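Acetate kinase (Entamoeba histolytica, PDB 4H0O) catalyses, as a pyrophosphate-dependent acetate kinase of the ASKHA superfamily, reversible phosphoryl transfer from acetyl phosphate to phosphate, giving acetate and pyrophosphate. Local coordinates at residues G277-L281 / K298-L304; D284-L289 / Q335-V340; A237-M241 / V308-L313. One frame throughout, in Å; residues are numbered along the deposited sequence.

Contact 1. Residues G277-L281 / K298-L304; sequences GVSEL and KAKTCQL
The two backbones nearly touch: the CA atoms of S279 and C302 are 4.2 Å apart, and S279 CA makes a CA-H...O contact of 3.4 Å with T301 O. Helix 274-279 ends against the start of helix 299-324, and no bulky side chain separates them. E280 leaves helical geometry with positive phi (60/26), turning the chain so that L281 comes level with K298 (CA to CA 6.9 Å). S279, chi1 p, forms an ST turn: its OG accepts from L281 N at 3.1 Å and is hydrogen-bonded to L275 O. K298 is the N-cap residue of the long helix. One turn on, T301 (chi1 p) sets OG1 3.0 Å from S279 O and 3.0 Å from K298 O, two acceptors within reach of a single proton. This junction of two helix ends lies in the Ribonuclease H-like fold of the acetokinase family, and helix 285-293 links the two partners along the chain and packs on C302. V278 CG1 meets L304 CG at 3.7 Å, and L281 CD2 meets C302 SG at 3.6 Å. At the solvent edge the K298 side chain (m, t, t, m) runs beside the turn, CE 3.2 Å from E280 O and CD 3.8 Å from L281 CD1, while E280 OE1 to K298 NZ, 4.3 Å, is too long for a salt bridge. V278 and L304 also pack on Q175 of the second subunit.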
ATOM      1  N   GLY B 277       3.465  10.041  15.532  1.00 34.78           N
ATOM      2  CA  GLY B 277       4.884   9.933  15.245  1.00 36.97           C
ATOM      3  C   GLY B 277       5.460  10.995  14.324  1.00 41.11           C
ATOM      4  O   GLY B 277       6.619  11.387  14.479  1.00 44.90           O
ATOM      5  N   VAL B 278       4.670  11.455  13.358  1.00 36.78           N
ATOM      6  CA  VAL B 278       5.155  12.445  12.397  1.00 36.77           C
ATOM      7  C   VAL B 278       4.989  13.877  12.904  1.00 34.89           C
ATOM      8  O   VAL B 278       5.897  14.698  12.770  1.00 35.48           O
ATOM      9  CB  VAL B 278       4.453  12.306  11.034  1.00 36.38           C
ATOM     10  CG1 VAL B 278       5.043  13.285  10.027  1.00 24.79           C
ATOM     11  CG2 VAL B 278       4.577  10.884  10.519  1.00 33.81           C
ATOM     12  N   SER B 279       3.827  14.175  13.478  1.00 29.71           N
ATOM     13  CA  SER B 279       3.554  15.511  14.005  1.00 41.86           C
ATOM     14  C   SER B 279       4.422  15.821  15.218  1.00 38.99           C
ATOM     15  O   SER B 279       4.775  16.978  15.452  1.00 38.58           O
ATOM     16  CB  SER B 279       2.081  15.655  14.395  1.00 28.34           C
ATOM     17  OG  SER B 279       1.796  14.953  15.595  1.00 35.43           O
ATOM     18  N   GLU B 280       4.752  14.779  15.984  1.00 38.42           N
ATOM     19  CA  GLU B 280       5.508  14.909  17.230  1.00 44.75           C
ATOM     20  C   GLU B 280       4.766  15.783  18.238  1.00 44.47           C
ATOM     21  O   GLU B 280       5.383  16.394  19.111  1.00 48.78           O
ATOM     22  CB  GLU B 280       6.917  15.461  16.972  1.00 44.33           C
ATOM     23  CG  GLU B 280       7.780  14.585  16.071  1.00 48.45           C
ATOM     24  CD  GLU B 280       9.133  15.209  15.766  1.00 59.37           C
ATOM     25  OE1 GLU B 280       9.367  16.366  16.182  1.00 66.06           O
ATOM     26  OE2 GLU B 280       9.962  14.543  15.110  1.00 58.36           O
ATOM     27  N   LEU B 281       3.441  15.828  18.116  1.00 37.79           N
ATOM     28  CA  LEU B 281       2.606  16.678  18.960  1.00 41.75           C
ATOM     29  C   LEU B 281       1.456  15.904  19.598  1.00 39.71           C
ATOM     30  O   LEU B 281       1.405  15.742  20.818  1.00 51.95           O
ATOM     31  CB  LEU B 281       2.034  17.840  18.147  1.00 39.42           C
ATOM     32  CG  LEU B 281       1.060  18.754  18.896  1.00 54.29           C
ATOM     33  CD1 LEU B 281       1.812  19.804  19.693  1.00 52.18           C
ATOM     34  CD2 LEU B 281       0.069  19.406  17.945  1.00 50.76           C
ATOM     35  N   LYS B 298       5.440  23.410  16.625  1.00 49.74           N
ATOM     36  CA  LYS B 298       5.517  22.160  15.869  1.00 49.41           C
ATOM     37  C   LYS B 298       4.696  22.191  14.576  1.00 52.74           C
ATOM     38  O   LYS B 298       4.220  21.157  14.104  1.00 46.23           O
ATOM     39  CB  LYS B 298       5.084  20.985  16.749  1.00 56.66           C
ATOM     40  CG  LYS B 298       5.997  20.753  17.943  1.00 50.13           C
ATOM     41  CD  LYS B 298       5.537  19.586  18.795  1.00 54.25           C
ATOM     42  CE  LYS B 298       6.580  19.252  19.848  1.00 61.63           C
ATOM     43  NZ  LYS B 298       7.920  19.060  19.229  1.00 68.83           N
ATOM     44  N   ALA B 299       4.546  23.382  14.003  1.00 48.79           N
ATOM     45  CA  ALA B 299       3.735  23.570  12.802  1.00 48.00           C
ATOM     46  C   ALA B 299       4.251  22.789  11.584  1.00 47.00           C
ATOM     47  O   ALA B 299       3.465  22.144  10.883  1.00 47.86           O
ATOM     48  CB  ALA B 299       3.605  25.049  12.477  1.00 44.53           C
ATOM     49  N   LYS B 300       5.558  22.853  11.334  1.00 44.25           N
ATOM     50  CA  LYS B 300       6.173  22.140  10.207  1.00 43.12           C
ATOM     51  C   LYS B 300       5.890  20.637  10.227  1.00 45.55           C
ATOM     52  O   LYS B 300       5.530  20.050   9.205  1.00 39.46           O
ATOM     53  CB  LYS B 300       7.691  22.375  10.175  1.00 49.35           C
ATOM     54  CG  LYS B 300       8.132  23.741   9.647  1.00 51.76           C
ATOM     55  CD  LYS B 300       9.637  23.756   9.352  1.00 56.59           C
ATOM     56  CE  LYS B 300      10.098  25.088   8.765  1.00 60.16           C
ATOM     57  NZ  LYS B 300      10.002  26.215   9.736  1.00 66.10           N
ATOM     58  N   THR B 301       6.061  20.024  11.395  1.00 44.39           N
ATOM     59  CA  THR B 301       5.853  18.588  11.552  1.00 40.99           C
ATOM     60  C   THR B 301       4.375  18.210  11.526  1.00 37.77           C
ATOM     61  O   THR B 301       4.010  17.129  11.053  1.00 37.94           O
ATOM     62  CB  THR B 301       6.513  18.047  12.838  1.00 38.48           C
ATOM     63  OG1 THR B 301       6.306  18.973  13.909  1.00 41.37           O
ATOM     64  CG2 THR B 301       8.006  17.853  12.619  1.00 24.73           C
ATOM     65  N   CYS B 302       3.528  19.092  12.044  1.00 33.20           N
ATOM     66  CA  CYS B 302       2.086  18.886  11.981  1.00 35.73           C
ATOM     67  C   CYS B 302       1.584  19.013  10.545  1.00 35.54           C
ATOM     68  O   CYS B 302       0.681  18.289  10.125  1.00 34.23           O
ATOM     69  CB  CYS B 302       1.355  19.869  12.895  1.00 42.17           C
ATOM     70  SG  CYS B 302       1.512  19.493  14.658  1.00 49.76           S
ATOM     71  N   GLN B 303       2.181  19.928   9.790  1.00 36.12           N
ATOM     72  CA  GLN B 303       1.840  20.093   8.382  1.00 41.28           C
ATOM     73  C   GLN B 303       2.277  18.861   7.593  1.00 39.76           C
ATOM     74  O   GLN B 303       1.581  18.415   6.678  1.00 34.37           O
ATOM     75  CB  GLN B 303       2.502  21.350   7.814  1.00 31.63           C
ATOM     76  CG  GLN B 303       2.103  21.674   6.380  1.00 43.64           C
ATOM     77  CD  GLN B 303       0.647  22.084   6.254  1.00 54.89           C
ATOM     78  OE1 GLN B 303       0.214  23.071   6.850  1.00 55.83           O
ATOM     79  NE2 GLN B 303      -0.119  21.322   5.478  1.00 34.59           N
ATOM     80  N   LEU B 304       3.432  18.310   7.957  1.00 31.12           N
ATOM     81  CA  LEU B 304       3.941  17.109   7.304  1.00 33.37           C
ATOM     82  C   LEU B 304       3.039  15.915   7.601  1.00 33.78           C
ATOM     83  O   LEU B 304       2.708  15.135   6.708  1.00 28.92           O
ATOM     84  CB  LEU B 304       5.373  16.814   7.757  1.00 28.23           C
ATOM     85  CG  LEU B 304       5.991  15.535   7.184  1.00 39.58           C
ATOM     86  CD1 LEU B 304       6.066  15.605   5.664  1.00 31.83           C
ATOM     87  CD2 LEU B 304       7.368  15.255   7.782  1.00 34.06           C
TER

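Contact 2. Residues D284-L289 / Q335-V340; sequences DMRDIL and QMGLEV
R286, M336 and V340 give up the most surface where the first turn of helix 285-293 faces helix 334-339 and the V340 that follows. The short axes come no closer than 12.1 Å and their directions differ by 51°, so side chains fill the gap; the nearest CA pairs are M285-M336 (7.6 Å) and R286-V340 (7.4 Å). D284 is the N-cap residue (chi1 t): its OD1 accepts from R286 N at 3.0 Å and from R286 NE at 3.0 Å, and its OD2 forms a salt bridge with R286 NH2 at 2.7 Å. R286 (m, t, m) folds back on its own cap while its guanidinium lies beside the other helix, Q335 OE1 over one face at 3.7 Å from NH2. M336 (m, m, t) reaches across, CE 3.3 Å from D284 OD1 and 4.1 Å from R286 NE, SD 4.1 Å from M285 CB. V340 (chi1 t), N-cap residue of helix 341-350, inserts CG1 3.6 Å from L289 CD1 and 4.4 Å from M285 CG, and CG2 4.0 Å from R286 CG. Helix 334-339 follows strand 329-333 of the six-stranded sheet, and D284, M285 and R286 are predicted ATP-binding residues, so the contact probably borders the nucleotide pocket. R286 NH1 and E339 OE1, 4.1 Å apart, interact through charge alone, the oxygen lying well outside the guanidinium plane. With no hydrogen bond crossing, van der Waals packing and charge attraction join the segments, while the arginine's directed bonds seen here go to its own cap, D284.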
ATOM      1  N   ASP B 284      -4.271  13.249  17.889  1.00 36.69           N
ATOM      2  CA  ASP B 284      -5.560  13.788  17.461  1.00 35.76           C
ATOM      3  C   ASP B 284      -5.378  14.790  16.318  1.00 40.69           C
ATOM      4  O   ASP B 284      -4.619  15.755  16.438  1.00 42.04           O
ATOM      5  CB  ASP B 284      -6.269  14.447  18.651  1.00 37.97           C
ATOM      6  CG  ASP B 284      -7.759  14.635  18.422  1.00 51.30           C
ATOM      7  OD1 ASP B 284      -8.151  15.130  17.342  1.00 53.02           O
ATOM      8  OD2 ASP B 284      -8.545  14.286  19.329  1.00 57.64           O
ATOM      9  N   MET B 285      -6.079  14.553  15.209  1.00 41.94           N
ATOM     10  CA  MET B 285      -5.960  15.389  14.014  1.00 37.15           C
ATOM     11  C   MET B 285      -6.326  16.853  14.274  1.00 44.13           C
ATOM     12  O   MET B 285      -5.742  17.763  13.678  1.00 38.71           O
ATOM     13  CB  MET B 285      -6.824  14.825  12.878  1.00 37.62           C
ATOM     14  CG  MET B 285      -6.814  15.665  11.600  1.00 42.40           C
ATOM     15  SD  MET B 285      -5.174  15.852  10.857  1.00 50.07           S
ATOM     16  CE  MET B 285      -5.123  14.407   9.799  1.00 39.53           C
ATOM     17  N   ARG B 286      -7.284  17.074  15.170  1.00 45.19           N
ATOM     18  CA  ARG B 286      -7.773  18.420  15.458  1.00 44.21           C
ATOM     19  C   ARG B 286      -6.726  19.287  16.160  1.00 46.17           C
ATOM     20  O   ARG B 286      -6.633  20.488  15.898  1.00 48.93           O
ATOM     21  CB  ARG B 286      -9.071  18.355  16.270  1.00 39.64           C
ATOM     22  CG  ARG B 286     -10.233  17.713  15.511  1.00 45.31           C
ATOM     23  CD  ARG B 286     -11.365  17.313  16.446  1.00 50.95           C
ATOM     24  NE  ARG B 286     -10.931  16.320  17.424  1.00 51.93           N
ATOM     25  CZ  ARG B 286     -11.694  15.837  18.400  1.00 62.87           C
ATOM     26  NH1 ARG B 286     -12.947  16.251  18.537  1.00 65.57           N
ATOM     27  NH2 ARG B 286     -11.203  14.938  19.242  1.00 55.70           N
ATOM     28  N   ASP B 287      -5.939  18.677  17.042  1.00 39.47           N
ATOM     29  CA  ASP B 287      -4.820  19.367  17.681  1.00 44.04           C
ATOM     30  C   ASP B 287      -3.738  19.693  16.655  1.00 47.88           C
ATOM     31  O   ASP B 287      -3.093  20.742  16.728  1.00 49.06           O
ATOM     32  CB  ASP B 287      -4.222  18.512  18.806  1.00 49.63           C
ATOM     33  CG  ASP B 287      -5.192  18.281  19.952  1.00 53.56           C
ATOM     34  OD1 ASP B 287      -6.090  19.125  20.162  1.00 52.96           O
ATOM     35  OD2 ASP B 287      -5.049  17.251  20.646  1.00 64.64           O
ATOM     36  N   ILE B 288      -3.544  18.782  15.704  1.00 44.08           N
ATOM     37  CA  ILE B 288      -2.574  18.959  14.626  1.00 44.06           C
ATOM     38  C   ILE B 288      -2.939  20.151  13.743  1.00 40.71           C
ATOM     39  O   ILE B 288      -2.097  21.006  13.464  1.00 37.64           O
ATOM     40  CB  ILE B 288      -2.455  17.678  13.768  1.00 37.08           C
ATOM     41  CG1 ILE B 288      -1.764  16.573  14.570  1.00 39.37           C
ATOM     42  CG2 ILE B 288      -1.688  17.949  12.487  1.00 30.32           C
ATOM     43  CD1 ILE B 288      -1.749  15.220  13.887  1.00 41.70           C
ATOM     44  N   LEU B 289      -4.196  20.197  13.308  1.00 39.43           N
ATOM     45  CA  LEU B 289      -4.713  21.315  12.525  1.00 48.19           C
ATOM     46  C   LEU B 289      -4.597  22.621  13.305  1.00 48.10           C
ATOM     47  O   LEU B 289      -4.236  23.659  12.753  1.00 42.06           O
ATOM     48  CB  LEU B 289      -6.177  21.069  12.158  1.00 44.40           C
ATOM     49  CG  LEU B 289      -6.473  19.974  11.135  1.00 45.25           C
ATOM     50  CD1 LEU B 289      -7.970  19.749  11.016  1.00 39.12           C
ATOM     51  CD2 LEU B 289      -5.893  20.354   9.787  1.00 44.80           C
ATOM     52  N   GLN B 335     -15.479   9.471  13.790  1.00 37.20           N
ATOM     53  CA  GLN B 335     -15.169  10.786  14.365  1.00 45.90           C
ATOM     54  C   GLN B 335     -14.521  11.802  13.421  1.00 37.89           C
ATOM     55  O   GLN B 335     -15.049  12.898  13.234  1.00 40.28           O
ATOM     56  CB  GLN B 335     -14.322  10.631  15.634  1.00 43.82           C
ATOM     57  CG  GLN B 335     -15.080  10.900  16.929  1.00 61.21           C
ATOM     58  CD  GLN B 335     -14.503  12.067  17.712  1.00 74.96           C
ATOM     59  OE1 GLN B 335     -13.348  12.449  17.518  1.00 71.82           O
ATOM     60  NE2 GLN B 335     -15.308  12.642  18.599  1.00 77.76           N
ATOM     61  N   MET B 336     -13.386  11.441  12.828  1.00 37.73           N
ATOM     62  CA  MET B 336     -12.660  12.375  11.965  1.00 41.94           C
ATOM     63  C   MET B 336     -13.353  12.622  10.625  1.00 39.69           C
ATOM     64  O   MET B 336     -13.279  13.726  10.078  1.00 37.89           O
ATOM     65  CB  MET B 336     -11.217  11.909  11.751  1.00 34.79           C
ATOM     66  CG  MET B 336     -10.403  11.843  13.042  1.00 55.84           C
ATOM     67  SD  MET B 336     -10.489  13.383  13.989  1.00 64.07           S
ATOM     68  CE  MET B 336      -9.717  12.904  15.535  1.00 54.39           C
ATOM     69  N   GLY B 337     -14.027  11.602  10.104  1.00 26.81           N
ATOM     70  CA  GLY B 337     -14.744  11.728   8.847  1.00 29.09           C
ATOM     71  C   GLY B 337     -15.955  12.637   8.958  1.00 34.86           C
ATOM     72  O   GLY B 337     -16.312  13.329   8.002  1.00 30.11           O
ATOM     73  N   LEU B 338     -16.580  12.641  10.133  1.00 35.99           N
ATOM     74  CA  LEU B 338     -17.817  13.384  10.348  1.00 31.85           C
ATOM     75  C   LEU B 338     -17.569  14.818  10.808  1.00 32.16           C
ATOM     76  O   LEU B 338     -18.314  15.727  10.441  1.00 37.79           O
ATOM     77  CB  LEU B 338     -18.688  12.664  11.381  1.00 30.22           C
ATOM     78  CG  LEU B 338     -19.067  11.214  11.079  1.00 34.57           C
ATOM     79  CD1 LEU B 338     -19.702  10.561  12.296  1.00 25.51           C
ATOM     80  CD2 LEU B 338     -20.004  11.129   9.879  1.00 27.48           C
ATOM     81  N   GLU B 339     -16.515  15.016  11.598  1.00 33.74           N
ATOM     82  CA  GLU B 339     -16.339  16.266  12.340  1.00 40.45           C
ATOM     83  C   GLU B 339     -15.073  17.058  11.996  1.00 40.07           C
ATOM     84  O   GLU B 339     -14.702  17.977  12.724  1.00 47.68           O
ATOM     85  CB  GLU B 339     -16.252  15.968  13.843  1.00 35.55           C
ATOM     86  CG  GLU B 339     -17.396  15.106  14.372  1.00 45.83           C
ATOM     87  CD  GLU B 339     -17.303  14.850  15.868  1.00 57.55           C
ATOM     88  OE1 GLU B 339     -16.340  15.332  16.503  1.00 63.58           O
ATOM     89  OE2 GLU B 339     -18.198  14.167  16.411  1.00 64.46           O
ATOM     90  N   VAL B 340     -14.411  16.702  10.897  1.00 39.88           N
ATOM     91  CA  VAL B 340     -13.184  17.385  10.479  1.00 30.81           C
ATOM     92  C   VAL B 340     -13.282  17.702   8.985  1.00 38.07           C
ATOM     93  O   VAL B 340     -12.886  16.892   8.145  1.00 40.49           O
ATOM     94  CB  VAL B 340     -11.884  16.603  10.748  1.00 34.44           C
ATOM     95  CG1 VAL B 340     -10.668  17.435  10.368  1.00 34.97           C
ATOM     96  CG2 VAL B 340     -11.808  16.194  12.208  1.00 29.88           C
TER

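Contact 3. Residues A237-M241 / V308-L313; sequences AGLVM and VYIKQL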
ATOM      1  N   ALA B 237      -2.168  -2.347   9.096  1.00 29.42           N
ATOM      2  CA  ALA B 237      -2.035  -2.077   7.665  1.00 37.04           C
ATOM      3  C   ALA B 237      -2.999  -1.004   7.151  1.00 37.24           C
ATOM      4  O   ALA B 237      -4.056  -0.762   7.742  1.00 28.07           O
ATOM      5  CB  ALA B 237      -2.218  -3.361   6.878  1.00 36.67           C
ATOM      6  N   GLY B 238      -2.625  -0.365   6.043  1.00 29.09           N
ATOM      7  CA  GLY B 238      -3.534   0.508   5.320  1.00 29.57           C
ATOM      8  C   GLY B 238      -3.246   1.993   5.430  1.00 35.38           C
ATOM      9  O   GLY B 238      -2.172   2.470   5.046  1.00 29.24           O
ATOM     10  N   LEU B 239      -4.229   2.723   5.947  1.00 26.48           N
ATOM     11  CA  LEU B 239      -4.146   4.171   6.089  1.00 34.27           C
ATOM     12  C   LEU B 239      -3.125   4.581   7.146  1.00 31.35           C
ATOM     13  O   LEU B 239      -2.815   3.809   8.055  1.00 27.39           O
ATOM     14  CB  LEU B 239      -5.516   4.723   6.489  1.00 25.58           C
ATOM     15  CG  LEU B 239      -6.527   5.114   5.411  1.00 38.60           C
ATOM     16  CD1 LEU B 239      -6.476   4.185   4.222  1.00 31.01           C
ATOM     17  CD2 LEU B 239      -7.927   5.117   5.996  1.00 27.83           C
ATOM     18  N   VAL B 240      -2.601   5.797   7.020  1.00 30.62           N
ATOM     19  CA  VAL B 240      -1.895   6.427   8.127  1.00 27.83           C
ATOM     20  C   VAL B 240      -2.938   6.650   9.218  1.00 30.09           C
ATOM     21  O   VAL B 240      -4.026   7.156   8.938  1.00 29.92           O
ATOM     22  CB  VAL B 240      -1.297   7.782   7.719  1.00 30.45           C
ATOM     23  CG1 VAL B 240      -0.773   8.528   8.945  1.00 23.82           C
ATOM     24  CG2 VAL B 240      -0.189   7.587   6.697  1.00 22.57           C
ATOM     25  N   MET B 241      -2.632   6.263  10.452  1.00 24.72           N
ATOM     26  CA  MET B 241      -3.623   6.364  11.520  1.00 23.86           C
ATOM     27  C   MET B 241      -3.178   7.268  12.667  1.00 31.65           C
ATOM     28  O   MET B 241      -2.156   7.952  12.574  1.00 30.99           O
ATOM     29  CB  MET B 241      -3.995   4.972  12.050  1.00 24.84           C
ATOM     30  CG  MET B 241      -4.290   3.937  10.965  1.00 32.72           C
ATOM     31  SD  MET B 241      -4.851   2.347  11.625  1.00 29.33           S
ATOM     32  CE  MET B 241      -4.507   1.258  10.235  1.00 22.48           C
ATOM     33  N   VAL B 308       1.153  13.745   4.741  1.00 33.11           N
ATOM     34  CA  VAL B 308       1.398  12.309   4.624  1.00 35.15           C
ATOM     35  C   VAL B 308       0.104  11.522   4.813  1.00 32.49           C
ATOM     36  O   VAL B 308      -0.168  10.568   4.083  1.00 32.91           O
ATOM     37  CB  VAL B 308       2.453  11.834   5.649  1.00 30.01           C
ATOM     38  CG1 VAL B 308       2.541  10.311   5.677  1.00 30.24           C
ATOM     39  CG2 VAL B 308       3.812  12.442   5.334  1.00 26.34           C
ATOM     40  N   TYR B 309      -0.696  11.937   5.793  1.00 28.55           N
ATOM     41  CA  TYR B 309      -1.984  11.303   6.073  1.00 27.62           C
ATOM     42  C   TYR B 309      -2.934  11.401   4.877  1.00 38.70           C
ATOM     43  O   TYR B 309      -3.570  10.416   4.501  1.00 29.31           O
ATOM     44  CB  TYR B 309      -2.630  11.935   7.313  1.00 30.03           C
ATOM     45  CG  TYR B 309      -4.042  11.465   7.608  1.00 30.40           C
ATOM     46  CD1 TYR B 309      -5.146  12.129   7.077  1.00 31.06           C
ATOM     47  CD2 TYR B 309      -4.273  10.370   8.431  1.00 27.73           C
ATOM     48  CE1 TYR B 309      -6.438  11.705   7.348  1.00 34.48           C
ATOM     49  CE2 TYR B 309      -5.564   9.940   8.709  1.00 33.50           C
ATOM     50  CZ  TYR B 309      -6.639  10.611   8.164  1.00 33.24           C
ATOM     51  OH  TYR B 309      -7.919  10.187   8.437  1.00 35.97           O
ATOM     52  N   ILE B 310      -3.031  12.597   4.296  1.00 33.39           N
ATOM     53  CA  ILE B 310      -3.898  12.842   3.146  1.00 33.03           C
ATOM     54  C   ILE B 310      -3.407  12.075   1.916  1.00 33.87           C
ATOM     55  O   ILE B 310      -4.207  11.503   1.166  1.00 31.48           O
ATOM     56  CB  ILE B 310      -3.987  14.353   2.823  1.00 32.25           C
ATOM     57  CG1 ILE B 310      -4.786  15.092   3.898  1.00 33.67           C
ATOM     58  CG2 ILE B 310      -4.615  14.588   1.454  1.00 27.12           C
ATOM     59  CD1 ILE B 310      -6.214  14.601   4.043  1.00 29.04           C
ATOM     60  N   LYS B 311      -2.092  12.063   1.723  1.00 27.53           N
ATOM     61  CA  LYS B 311      -1.485  11.368   0.594  1.00 30.94           C
ATOM     62  C   LYS B 311      -1.846   9.886   0.590  1.00 32.97           C
ATOM     63  O   LYS B 311      -2.224   9.334  -0.443  1.00 25.27           O
ATOM     64  CB  LYS B 311       0.035  11.539   0.613  1.00 30.60           C
ATOM     65  CG  LYS B 311       0.755  10.821  -0.516  1.00 40.84           C
ATOM     66  CD  LYS B 311       2.010  10.124  -0.015  1.00 45.32           C
ATOM     67  CE  LYS B 311       1.680   8.785   0.623  1.00 59.48           C
ATOM     68  NZ  LYS B 311       2.864   7.883   0.666  1.00 56.09           N
ATOM     69  N   GLN B 312      -1.725   9.244   1.749  1.00 29.60           N
ATOM     70  CA  GLN B 312      -2.027   7.823   1.859  1.00 34.90           C
ATOM     71  C   GLN B 312      -3.514   7.536   1.679  1.00 32.11           C
ATOM     72  O   GLN B 312      -3.885   6.536   1.063  1.00 27.68           O
ATOM     73  CB  GLN B 312      -1.541   7.270   3.197  1.00 31.58           C
ATOM     74  CG  GLN B 312      -1.534   5.754   3.263  1.00 36.46           C
ATOM     75  CD  GLN B 312      -0.642   5.130   2.203  1.00 41.75           C
ATOM     76  OE1 GLN B 312       0.301   5.757   1.715  1.00 48.30           O
ATOM     77  NE2 GLN B 312      -0.938   3.886   1.840  1.00 47.62           N
ATOM     78  N   LEU B 313      -4.359   8.418   2.210  1.00 29.04           N
ATOM     79  CA  LEU B 313      -5.807   8.273   2.067  1.00 29.41           C
ATOM     80  C   LEU B 313      -6.219   8.426   0.606  1.00 30.28           C
ATOM     81  O   LEU B 313      -7.037   7.658   0.097  1.00 27.25           O
ATOM     82  CB  LEU B 313      -6.546   9.287   2.949  1.00 24.26           C
ATOM     83  CG  LEU B 313      -8.078   9.292   2.885  1.00 29.27           C
ATOM     84  CD1 LEU B 313      -8.646   7.896   3.089  1.00 24.42           C
ATOM     85  CD2 LEU B 313      -8.670  10.245   3.916  1.00 24.06           C
TER
HETATM   86  O   HOH W   1      -4.234   8.039   5.912  1.00 28.38           O
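This is a buried packing of an irregular loop on a helix, inside the Ribonuclease H-like half that carries the six-stranded sheet. The loop 237-241, between strand 225-229 and helix 251-260, lies along helix 299-324. V240 is its main wedge: CG2 sits 3.8 Å from Q312 CB and 4.0 Å from V308 CG1, and CG1 is 4.0 Å from Y309 CD2. One helical turn on, L239 CD2 meets L313 CD1 at 4.1 Å, and both leucines continue onto C218 and L211 of the sheet. G238 (phi/psi 108/-121) takes a conformation in which a CB would clash with the carbonyl O of A237. V240 also packs on A169 of the second subunit, and V308 on A164 of that second subunit, so the contact adjoins the dimer interface. No direct hydrogen bond joins the segments; instead water 1 donates to Y309 O at 2.8 Å and to V240 O at 3.2 Å, while V240 O itself lies 3.2 Å from Y309 CE2.

In the fold
Contacts 1 and 3 share helix 299-324, contact 1 at its start and contact 3 further along, and both reach the second subunit; contact 2 touches no other chain. Contact 3 is the buried one, mostly apolar with a water between backbone oxygens, whereas contacts 1 and 2 are only partly buried and bring charged side chains to their edges. Helix 285-293 ties the set together: I288 packs on S279, L281 and C302 of contact 1, while M285 CE, of a predicted ATP-binding residue, meets Y309 CD1 of contact 3 at 3.5 Å. Contact 1 relies on close backbone approach, contact 2 on long side chains spanning separated helices.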